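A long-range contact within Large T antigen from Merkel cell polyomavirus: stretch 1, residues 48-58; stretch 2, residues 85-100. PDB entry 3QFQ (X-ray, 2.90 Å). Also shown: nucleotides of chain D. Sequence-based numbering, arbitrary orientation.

Stretch 1 48-58: IELYDKIEKFK
Stretch 2, residues 85-100: AIKNFCSTFCTISFLI

The contact joins two segments that each enter as helix: residues 48-53 of the first stretch and 85-90 of the second continue helices begun earlier in the chain. Backbone torsions in both runs stay helical, from -60/-38° at Ile48 to -61/-31° at Lys53, apart from a wider phi at Asp52 (-108/-37°), and from -65/-38° at Ala85 to -78/-35° at Cys90. The chains run in opposite senses, so that Leu50 and Lys53 lie near Phe93 while Phe57 lies near Ile86. The nearest CA pair sets the register, with Leu50 CA 7.3 Å from Cys90 CA. Further along, Phe57 adopts -97/10° and Phe93 -102/-5°; the second stretch continues through Cys94 (-64/91°) and Thr95 (-93/76°), turns at Ile96 (63/12°), and has extended torsions from Ser97 (-96/149°) to Ile100 (-140/138°).

No hydrogen bond crosses between the modelled atoms, and the 480 Å² of buried surface is mainly apolar. Phe89 contributes the largest share. Its CA-to-CB bond points toward the first stretch, and chi1 of 173° (t) with chi2 of 80° carries the ring to Lys53, Lys56 and Phe57. The CA-to-CB bond of Phe57 is likewise directed toward the second stretch, with chi1 -57° (m) and chi2 -74°, and the two rings form an edge-to-face pair: the edge of Phe57 is directed at the face of Phe89, with centroids 5.0 Å apart and planes at 72°. Phe57 CE2 is 3.8 Å from Phe89 CD2, an arrangement that sets the slightly positive ring edge against the electron-rich face. The same Phe57 CE2 lies 4.1 Å from Ile86 CD1, which sits over one face of the Phe57 ring. Ile86 leaves its backbone sideways, but its m,m rotamer (chi1 -54°, chi2 -58°) brings the end of the side chain nearer.

At the edge of the Phe89 ring, near its plane, the carbonyl Lys53 O approaches Phe89 CZ at 3.6 Å, a favourable meeting of a partly negative oxygen with the aromatic rim. Lys56 is fully extended, all four chi angles near 180°, so its aliphatic chain passes the ring with Lys56 CD 4.0 Å from Phe89 CE1.

The CA-to-CB bond of Leu50 runs sideways, yet the mt rotamer (chi1 -66°, chi2 178°) brings its methyls inward: Leu50 CD2 packs 3.6 Å from Phe93 CD2, both Leu50 CD1 and CD2 lie 4.3 Å from Cys90 CB, and Leu50 CD1 is 4.5 Å from Leu99 CD1. Cys90 has chi1 -65° (m), and Leu99 is tt. The CA-to-CB bond of Phe93 (chi1 -59°, m; chi2 -78°) points toward the first stretch, and Phe93 CE2 is 3.7 Å from Lys53 CB, the last atom modelled in that side chain. The CA-to-CB bond of Glu49 points toward the second stretch (chi1 63°, p; chi2 170°, t; chi3 167°), and Glu49 OE1 lies 4.0 Å from Phe93 CB.

Locally, Phe93 N donates to Cys90 O at 2.9 Å.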

ATOM      1  N   ILE B  48       2.488  21.958 -23.821  1.00 84.09           N
ATOM      2  CA  ILE B  48       3.934  21.977 -23.632  1.00 75.30           C
ATOM      3  C   ILE B  48       4.375  21.022 -22.525  1.00 73.45           C
ATOM      4  O   ILE B  48       5.415  20.371 -22.638  1.00 63.64           O
ATOM      5  CB  ILE B  48       4.415  23.390 -23.339  1.00 67.75           C
ATOM      6  N   GLU B  49       3.580  20.935 -21.463  1.00 85.87           N
ATOM      7  CA  GLU B  49       3.918  20.078 -20.327  1.00106.03           C
ATOM      8  C   GLU B  49       3.692  18.598 -20.634  1.00 98.56           C
ATOM      9  O   GLU B  49       4.487  17.744 -20.235  1.00 96.70           O
ATOM     10  CB  GLU B  49       3.134  20.488 -19.074  1.00117.01           C
ATOM     11  CG  GLU B  49       1.625  20.349 -19.201  1.00117.49           C
ATOM     12  CD  GLU B  49       0.904  20.522 -17.875  1.00110.53           C
ATOM     13  OE1 GLU B  49      -0.335  20.682 -17.886  1.00106.38           O
ATOM     14  OE2 GLU B  49       1.574  20.488 -16.823  1.00106.38           O
ATOM     15  N   LEU B  50       2.609  18.303 -21.347  1.00 90.48           N
ATOM     16  CA  LEU B  50       2.277  16.930 -21.710  1.00 90.56           C
ATOM     17  C   LEU B  50       3.281  16.371 -22.711  1.00 89.23           C
ATOM     18  O   LEU B  50       3.369  15.160 -22.911  1.00 80.18           O
ATOM     19  CB  LEU B  50       0.861  16.855 -22.282  1.00 88.74           C
ATOM     20  CG  LEU B  50      -0.294  17.174 -21.330  1.00 84.34           C
ATOM     21  CD1 LEU B  50      -1.619  17.106 -22.071  1.00 78.08           C
ATOM     22  CD2 LEU B  50      -0.296  16.224 -20.143  1.00 79.47           C
ATOM     23  N   TYR B  51       4.041  17.265 -23.332  1.00 94.78           N
ATOM     24  CA  TYR B  51       5.065  16.876 -24.290  1.00101.88           C
ATOM     25  C   TYR B  51       6.116  15.972 -23.644  1.00105.40           C
ATOM     26  O   TYR B  51       6.866  15.287 -24.337  1.00104.84           O
ATOM     27  CB  TYR B  51       5.736  18.123 -24.867  1.00109.81           C
ATOM     28  CG  TYR B  51       6.456  17.893 -26.178  1.00111.04           C
ATOM     29  CD1 TYR B  51       6.454  16.644 -26.786  1.00103.08           C
ATOM     30  CD2 TYR B  51       7.141  18.926 -26.806  1.00108.98           C
ATOM     31  CE1 TYR B  51       7.110  16.431 -27.979  1.00 91.85           C
ATOM     32  CE2 TYR B  51       7.800  18.721 -28.002  1.00100.79           C
ATOM     33  CZ  TYR B  51       7.781  17.471 -28.582  1.00 97.17           C
ATOM     34  OH  TYR B  51       8.435  17.258 -29.771  1.00107.81           O
ATOM     35  N   ASP B  52       6.167  15.971 -22.315  1.00103.79           N
ATOM     36  CA  ASP B  52       7.169  15.183 -21.606  1.00102.48           C
ATOM     37  C   ASP B  52       6.574  13.964 -20.906  1.00 90.77           C
ATOM     38  O   ASP B  52       7.195  12.901 -20.861  1.00 84.98           O
ATOM     39  CB  ASP B  52       7.923  16.051 -20.595  1.00119.43           C
ATOM     40  CG  ASP B  52       8.676  17.194 -21.249  1.00137.97           C
ATOM     41  OD1 ASP B  52       9.011  17.084 -22.448  1.00142.06           O
ATOM     42  OD2 ASP B  52       8.932  18.203 -20.557  1.00145.93           O
ATOM     43  N   LYS B  53       5.372  14.125 -20.360  1.00 88.26           N
ATOM     44  CA  LYS B  53       4.728  13.064 -19.595  1.00 82.85           C
ATOM     45  C   LYS B  53       4.481  11.821 -20.439  1.00 83.02           C
ATOM     46  O   LYS B  53       4.486  10.698 -19.934  1.00 72.68           O
ATOM     47  CB  LYS B  53       3.422  13.566 -18.998  1.00 76.34           C
ATOM     48  N   ILE B  54       4.262  12.037 -21.730  1.00 83.11           N
ATOM     49  CA  ILE B  54       3.952  10.955 -22.652  1.00 71.56           C
ATOM     50  C   ILE B  54       5.062   9.906 -22.699  1.00 76.66           C
ATOM     51  O   ILE B  54       4.842   8.773 -23.126  1.00 74.84           O
ATOM     52  CB  ILE B  54       3.702  11.494 -24.074  1.00 69.16           C
ATOM     53  CG1 ILE B  54       2.637  12.574 -24.046  1.00 53.84           C
ATOM     54  CG2 ILE B  54       3.285  10.370 -25.002  1.00 85.82           C
ATOM     55  N   GLU B  55       6.253  10.283 -22.251  1.00 79.52           N
ATOM     56  CA  GLU B  55       7.400   9.380 -22.315  1.00 85.20           C
ATOM     57  C   GLU B  55       7.363   8.267 -21.264  1.00 85.82           C
ATOM     58  O   GLU B  55       8.404   7.828 -20.774  1.00 92.81           O
ATOM     59  CB  GLU B  55       8.713  10.164 -22.225  1.00100.33           C
ATOM     60  CG  GLU B  55       8.985  11.054 -23.436  1.00112.75           C
ATOM     61  CD  GLU B  55       9.123  10.271 -24.735  1.00110.27           C
ATOM     62  OE1 GLU B  55       9.229   9.027 -24.688  1.00109.82           O
ATOM     63  OE2 GLU B  55       9.128  10.909 -25.810  1.00101.24           O
ATOM     64  N   LYS B  56       6.162   7.810 -20.923  1.00 84.81           N
ATOM     65  CA  LYS B  56       6.004   6.662 -20.036  1.00 89.31           C
ATOM     66  C   LYS B  56       5.579   5.444 -20.846  1.00 91.20           C
ATOM     67  O   LYS B  56       5.799   4.302 -20.442  1.00 93.95           O
ATOM     68  CB  LYS B  56       4.975   6.947 -18.941  1.00 89.51           C
ATOM     69  CG  LYS B  56       4.752   5.772 -17.997  1.00 90.26           C
ATOM     70  CD  LYS B  56       3.744   6.100 -16.910  1.00100.43           C
ATOM     71  CE  LYS B  56       3.492   4.897 -16.013  1.00118.52           C
ATOM     72  NZ  LYS B  56       2.534   5.219 -14.918  1.00128.74           N
ATOM     73  N   PHE B  57       4.966   5.702 -21.994  1.00 85.79           N
ATOM     74  CA  PHE B  57       4.500   4.641 -22.874  1.00 81.38           C
ATOM     75  C   PHE B  57       5.519   4.362 -23.971  1.00 87.58           C
ATOM     76  O   PHE B  57       5.239   3.626 -24.917  1.00 82.27           O
ATOM     77  CB  PHE B  57       3.153   5.018 -23.497  1.00 85.30           C
ATOM     78  CG  PHE B  57       2.080   5.321 -22.487  1.00 90.81           C
ATOM     79  CD1 PHE B  57       1.475   4.299 -21.775  1.00 94.05           C
ATOM     80  CD2 PHE B  57       1.669   6.625 -22.259  1.00 86.95           C
ATOM     81  CE1 PHE B  57       0.486   4.571 -20.849  1.00 90.88           C
ATOM     82  CE2 PHE B  57       0.679   6.904 -21.336  1.00 85.64           C
ATOM     83  CZ  PHE B  57       0.087   5.874 -20.630  1.00 85.37           C
ATOM     84  N   LYS B  58       6.702   4.954 -23.835  1.00 97.22           N
ATOM     85  CA  LYS B  58       7.768   4.789 -24.816  1.00 97.78           C
ATOM     86  C   LYS B  58       7.250   5.059 -26.223  1.00103.13           C
ATOM     87  O   LYS B  58       6.820   4.144 -26.922  1.00111.73           O
ATOM     88  CB  LYS B  58       8.365   3.390 -24.722  1.00 87.67           C
ATOM     89  N   ALA B  85      -7.571   4.926 -21.846  1.00 57.14           N
ATOM     90  CA  ALA B  85      -6.393   4.820 -20.996  1.00 59.56           C
ATOM     91  C   ALA B  85      -5.504   6.050 -21.107  1.00 69.79           C
ATOM     92  O   ALA B  85      -4.918   6.495 -20.122  1.00 72.17           O
ATOM     93  CB  ALA B  85      -5.614   3.561 -21.335  1.00 48.54           C
ATOM     94  N   ILE B  86      -5.402   6.588 -22.316  1.00 64.07           N
ATOM     95  CA  ILE B  86      -4.605   7.786 -22.548  1.00 60.44           C
ATOM     96  C   ILE B  86      -5.281   9.031 -21.978  1.00 63.22           C
ATOM     97  O   ILE B  86      -4.625   9.875 -21.364  1.00 58.11           O
ATOM     98  CB  ILE B  86      -4.334   8.012 -24.047  1.00 66.88           C
ATOM     99  CG1 ILE B  86      -3.710   6.766 -24.669  1.00 79.15           C
ATOM    100  CG2 ILE B  86      -3.439   9.222 -24.247  1.00 67.36           C
ATOM    101  CD1 ILE B  86      -2.419   6.333 -24.010  1.00 86.67           C
ATOM    102  N   LYS B  87      -6.589   9.145 -22.185  1.00 67.80           N
ATOM    103  CA  LYS B  87      -7.329  10.304 -21.700  1.00 71.21           C
ATOM    104  C   LYS B  87      -7.225  10.391 -20.186  1.00 85.09           C
ATOM    105  O   LYS B  87      -6.981  11.459 -19.626  1.00101.53           O
ATOM    106  CB  LYS B  87      -8.784  10.233 -22.133  1.00 67.75           C
ATOM    107  N   ASN B  88      -7.400   9.249 -19.530  1.00 84.24           N
ATOM    108  CA  ASN B  88      -7.339   9.183 -18.081  1.00 89.39           C
ATOM    109  C   ASN B  88      -5.951   9.514 -17.545  1.00 88.79           C
ATOM    110  O   ASN B  88      -5.800   9.915 -16.391  1.00105.59           O
ATOM    111  CB  ASN B  88      -7.761   7.798 -17.596  1.00109.53           C
ATOM    112  CG  ASN B  88      -7.935   7.740 -16.094  1.00139.88           C
ATOM    113  OD1 ASN B  88      -8.994   8.082 -15.571  1.00147.50           O
ATOM    114  ND2 ASN B  88      -6.892   7.314 -15.390  1.00150.37           N
ATOM    115  N   PHE B  89      -4.940   9.339 -18.388  1.00 78.57           N
ATOM    116  CA  PHE B  89      -3.560   9.565 -17.978  1.00 72.94           C
ATOM    117  C   PHE B  89      -3.197  11.046 -17.995  1.00 69.90           C
ATOM    118  O   PHE B  89      -2.461  11.523 -17.131  1.00 82.43           O
ATOM    119  CB  PHE B  89      -2.606   8.776 -18.877  1.00 75.40           C
ATOM    120  CG  PHE B  89      -1.156   9.077 -18.633  1.00 90.51           C
ATOM    121  CD1 PHE B  89      -0.481   8.493 -17.576  1.00 95.49           C
ATOM    122  CD2 PHE B  89      -0.468   9.946 -19.462  1.00 93.61           C
ATOM    123  CE1 PHE B  89       0.853   8.769 -17.350  1.00 99.13           C
ATOM    124  CE2 PHE B  89       0.863  10.227 -19.242  1.00 95.20           C
ATOM    125  CZ  PHE B  89       1.527   9.638 -18.186  1.00 99.08           C
ATOM    126  N   CYS B  90      -3.720  11.768 -18.980  1.00 60.68           N
ATOM    127  CA  CYS B  90      -3.411  13.183 -19.147  1.00 67.74           C
ATOM    128  C   CYS B  90      -4.189  14.056 -18.168  1.00 70.02           C
ATOM    129  O   CYS B  90      -3.685  15.078 -17.698  1.00 81.06           O
ATOM    130  CB  CYS B  90      -3.694  13.623 -20.586  1.00 75.51           C
ATOM    131  SG  CYS B  90      -2.634  12.839 -21.828  1.00 65.65           S
ATOM    132  N   SER B  91      -5.419  13.650 -17.868  1.00 69.05           N
ATOM    133  CA  SER B  91      -6.286  14.417 -16.979  1.00 87.44           C
ATOM    134  C   SER B  91      -5.686  14.575 -15.585  1.00 87.62           C
ATOM    135  O   SER B  91      -6.152  15.385 -14.786  1.00 90.20           O
ATOM    136  CB  SER B  91      -7.665  13.764 -16.887  1.00 97.55           C
ATOM    137  OG  SER B  91      -7.558  12.421 -16.454  1.00103.19           O
ATOM    138  N   THR B  92      -4.653  13.790 -15.299  1.00 82.57           N
ATOM    139  CA  THR B  92      -3.979  13.859 -14.009  1.00 87.04           C
ATOM    140  C   THR B  92      -3.261  15.197 -13.846  1.00 97.95           C
ATOM    141  O   THR B  92      -2.939  15.610 -12.731  1.00 92.13           O
ATOM    142  CB  THR B  92      -2.975  12.704 -13.839  1.00 76.69           C
ATOM    143  OG1 THR B  92      -1.908  12.852 -14.783  1.00 85.02           O
ATOM    144  CG2 THR B  92      -3.663  11.364 -14.064  1.00 60.22           C
ATOM    145  N   PHE B  93      -3.019  15.873 -14.964  1.00107.08           N
ATOM    146  CA  PHE B  93      -2.380  17.184 -14.942  1.00119.45           C
ATOM    147  C   PHE B  93      -3.403  18.285 -15.142  1.00127.22           C
ATOM    148  O   PHE B  93      -3.078  19.470 -15.073  1.00135.42           O
ATOM    149  CB  PHE B  93      -1.314  17.280 -16.031  1.00116.68           C
ATOM    150  CG  PHE B  93      -0.240  16.251 -15.907  1.00111.59           C
ATOM    151  CD1 PHE B  93       0.774  16.406 -14.979  1.00108.06           C
ATOM    152  CD2 PHE B  93      -0.245  15.126 -16.710  1.00101.57           C
ATOM    153  CE1 PHE B  93       1.764  15.458 -14.855  1.00101.45           C
ATOM    154  CE2 PHE B  93       0.744  14.174 -16.593  1.00 93.31           C
ATOM    155  CZ  PHE B  93       1.749  14.341 -15.663  1.00 93.86           C
ATOM    156  N   CYS B  94      -4.643  17.884 -15.397  1.00123.22           N
ATOM    157  CA  CYS B  94      -5.704  18.828 -15.714  1.00124.55           C
ATOM    158  C   CYS B  94      -6.005  19.765 -14.548  1.00124.11           C
ATOM    159  O   CYS B  94      -6.830  19.457 -13.686  1.00114.02           O
ATOM    160  CB  CYS B  94      -6.961  18.086 -16.143  1.00125.22           C
ATOM    161  N   THR B  95      -5.331  20.910 -14.527  1.00128.59           N
ATOM    162  CA  THR B  95      -5.570  21.914 -13.499  1.00127.67           C
ATOM    163  C   THR B  95      -6.603  22.924 -13.984  1.00120.35           C
ATOM    164  O   THR B  95      -6.259  24.044 -14.369  1.00121.08           O
ATOM    165  CB  THR B  95      -4.273  22.610 -13.122  1.00133.39           C
ATOM    166  N   ILE B  96      -7.869  22.513 -13.968  1.00113.47           N
ATOM    167  CA  ILE B  96      -8.971  23.349 -14.432  1.00109.09           C
ATOM    168  C   ILE B  96      -8.842  23.661 -15.921  1.00115.17           C
ATOM    169  O   ILE B  96      -9.545  24.522 -16.452  1.00116.78           O
ATOM    170  CB  ILE B  96      -9.053  24.634 -13.615  1.00 98.23           C
ATOM    171  N   SER B  97      -7.943  22.944 -16.586  1.00110.10           N
ATOM    172  CA  SER B  97      -7.691  23.133 -18.009  1.00110.82           C
ATOM    173  C   SER B  97      -8.489  22.129 -18.831  1.00116.61           C
ATOM    174  O   SER B  97      -8.749  21.016 -18.374  1.00113.79           O
ATOM    175  CB  SER B  97      -6.198  22.981 -18.304  1.00109.17           C
ATOM    176  OG  SER B  97      -5.436  23.927 -17.574  1.00108.69           O
ATOM    177  N   PHE B  98      -8.876  22.517 -20.044  1.00121.44           N
ATOM    178  CA  PHE B  98      -9.678  21.644 -20.896  1.00112.26           C
ATOM    179  C   PHE B  98      -8.815  20.628 -21.637  1.00108.50           C
ATOM    180  O   PHE B  98      -7.650  20.889 -21.936  1.00104.16           O
ATOM    181  CB  PHE B  98     -10.514  22.456 -21.887  1.00106.55           C
ATOM    182  CG  PHE B  98      -9.711  23.096 -22.985  1.00107.11           C
ATOM    183  CD1 PHE B  98      -9.110  24.329 -22.795  1.00113.83           C
ATOM    184  CD2 PHE B  98      -9.569  22.470 -24.213  1.00 97.56           C
ATOM    185  CE1 PHE B  98      -8.377  24.921 -23.805  1.00113.58           C
ATOM    186  CE2 PHE B  98      -8.836  23.060 -25.227  1.00 91.04           C
ATOM    187  CZ  PHE B  98      -8.240  24.287 -25.021  1.00 99.36           C
ATOM    188  N   LEU B  99      -9.399  19.471 -21.934  1.00107.13           N
ATOM    189  CA  LEU B  99      -8.658  18.378 -22.550  1.00104.58           C
ATOM    190  C   LEU B  99      -9.597  17.378 -23.209  1.00100.85           C
ATOM    191  O   LEU B  99     -10.607  16.980 -22.623  1.00102.04           O
ATOM    192  CB  LEU B  99      -7.798  17.681 -21.493  1.00103.23           C
ATOM    193  CG  LEU B  99      -6.759  16.637 -21.911  1.00 87.19           C
ATOM    194  CD1 LEU B  99      -5.813  16.374 -20.750  1.00 81.93           C
ATOM    195  CD2 LEU B  99      -7.400  15.340 -22.383  1.00 76.51           C
ATOM    196  N   ILE B 100      -9.255  16.973 -24.429  1.00 95.47           N
ATOM    197  CA  ILE B 100     -10.018  15.957 -25.144  1.00 93.69           C
ATOM    198  C   ILE B 100      -9.087  15.005 -25.889  1.00 90.97           C
ATOM    199  O   ILE B 100      -8.103  15.433 -26.491  1.00 87.75           O
ATOM    200  CB  ILE B 100     -11.023  16.590 -26.125  1.00 95.12           C
ATOM    201  CG1 ILE B 100     -10.325  17.629 -27.000  1.00 93.42           C
ATOM    202  CG2 ILE B 100     -12.171  17.229 -25.369  1.00103.36           C
ATOM    203  CD1 ILE B 100     -11.262  18.377 -27.928  1.00 95.46           C
TER
ATOM    204  P    DA D  20      -6.870   3.215 -16.946  1.00 80.13           P
ATOM    205  OP1  DA D  20      -5.822   4.183 -16.562  1.00 89.90           O
ATOM    206  OP2  DA D  20      -8.050   3.681 -17.704  1.00 83.27           O
ATOM    207  O5'  DA D  20      -6.224   2.024 -17.793  1.00 68.30           O
ATOM    208  C5'  DA D  20      -5.208   1.165 -17.295  1.00 64.48           C
ATOM    209  C4'  DA D  20      -5.014   0.020 -18.275  1.00 76.05           C
ATOM    210  O4'  DA D  20      -6.066  -0.966 -18.115  1.00 87.24           O
ATOM    211  C3'  DA D  20      -5.042   0.418 -19.747  1.00 79.16           C
ATOM    212  O3'  DA D  20      -3.983  -0.246 -20.401  1.00 76.32           O
ATOM    213  C2'  DA D  20      -6.386  -0.106 -20.243  1.00 84.92           C
ATOM    214  C1'  DA D  20      -6.518  -1.362 -19.395  1.00 87.30           C
ATOM    215  N9   DA D  20      -7.884  -1.860 -19.276  1.00 85.33           N
ATOM    216  C8   DA D  20      -9.032  -1.121 -19.321  1.00 74.01           C
ATOM    217  N7   DA D  20     -10.123  -1.836 -19.185  1.00 78.13           N
ATOM    218  C5   DA D  20      -9.657  -3.135 -19.039  1.00 79.70           C
ATOM    219  C6   DA D  20     -10.317  -4.369 -18.855  1.00 66.05           C
ATOM    220  N6   DA D  20     -11.647  -4.489 -18.784  1.00 60.60           N
ATOM    221  N1   DA D  20      -9.555  -5.477 -18.746  1.00 60.02           N
ATOM    222  C2   DA D  20      -8.225  -5.356 -18.817  1.00 69.46           C
ATOM    223  N3   DA D  20      -7.496  -4.255 -18.987  1.00 83.58           N
ATOM    224  C4   DA D  20      -8.277  -3.168 -19.093  1.00 88.14           C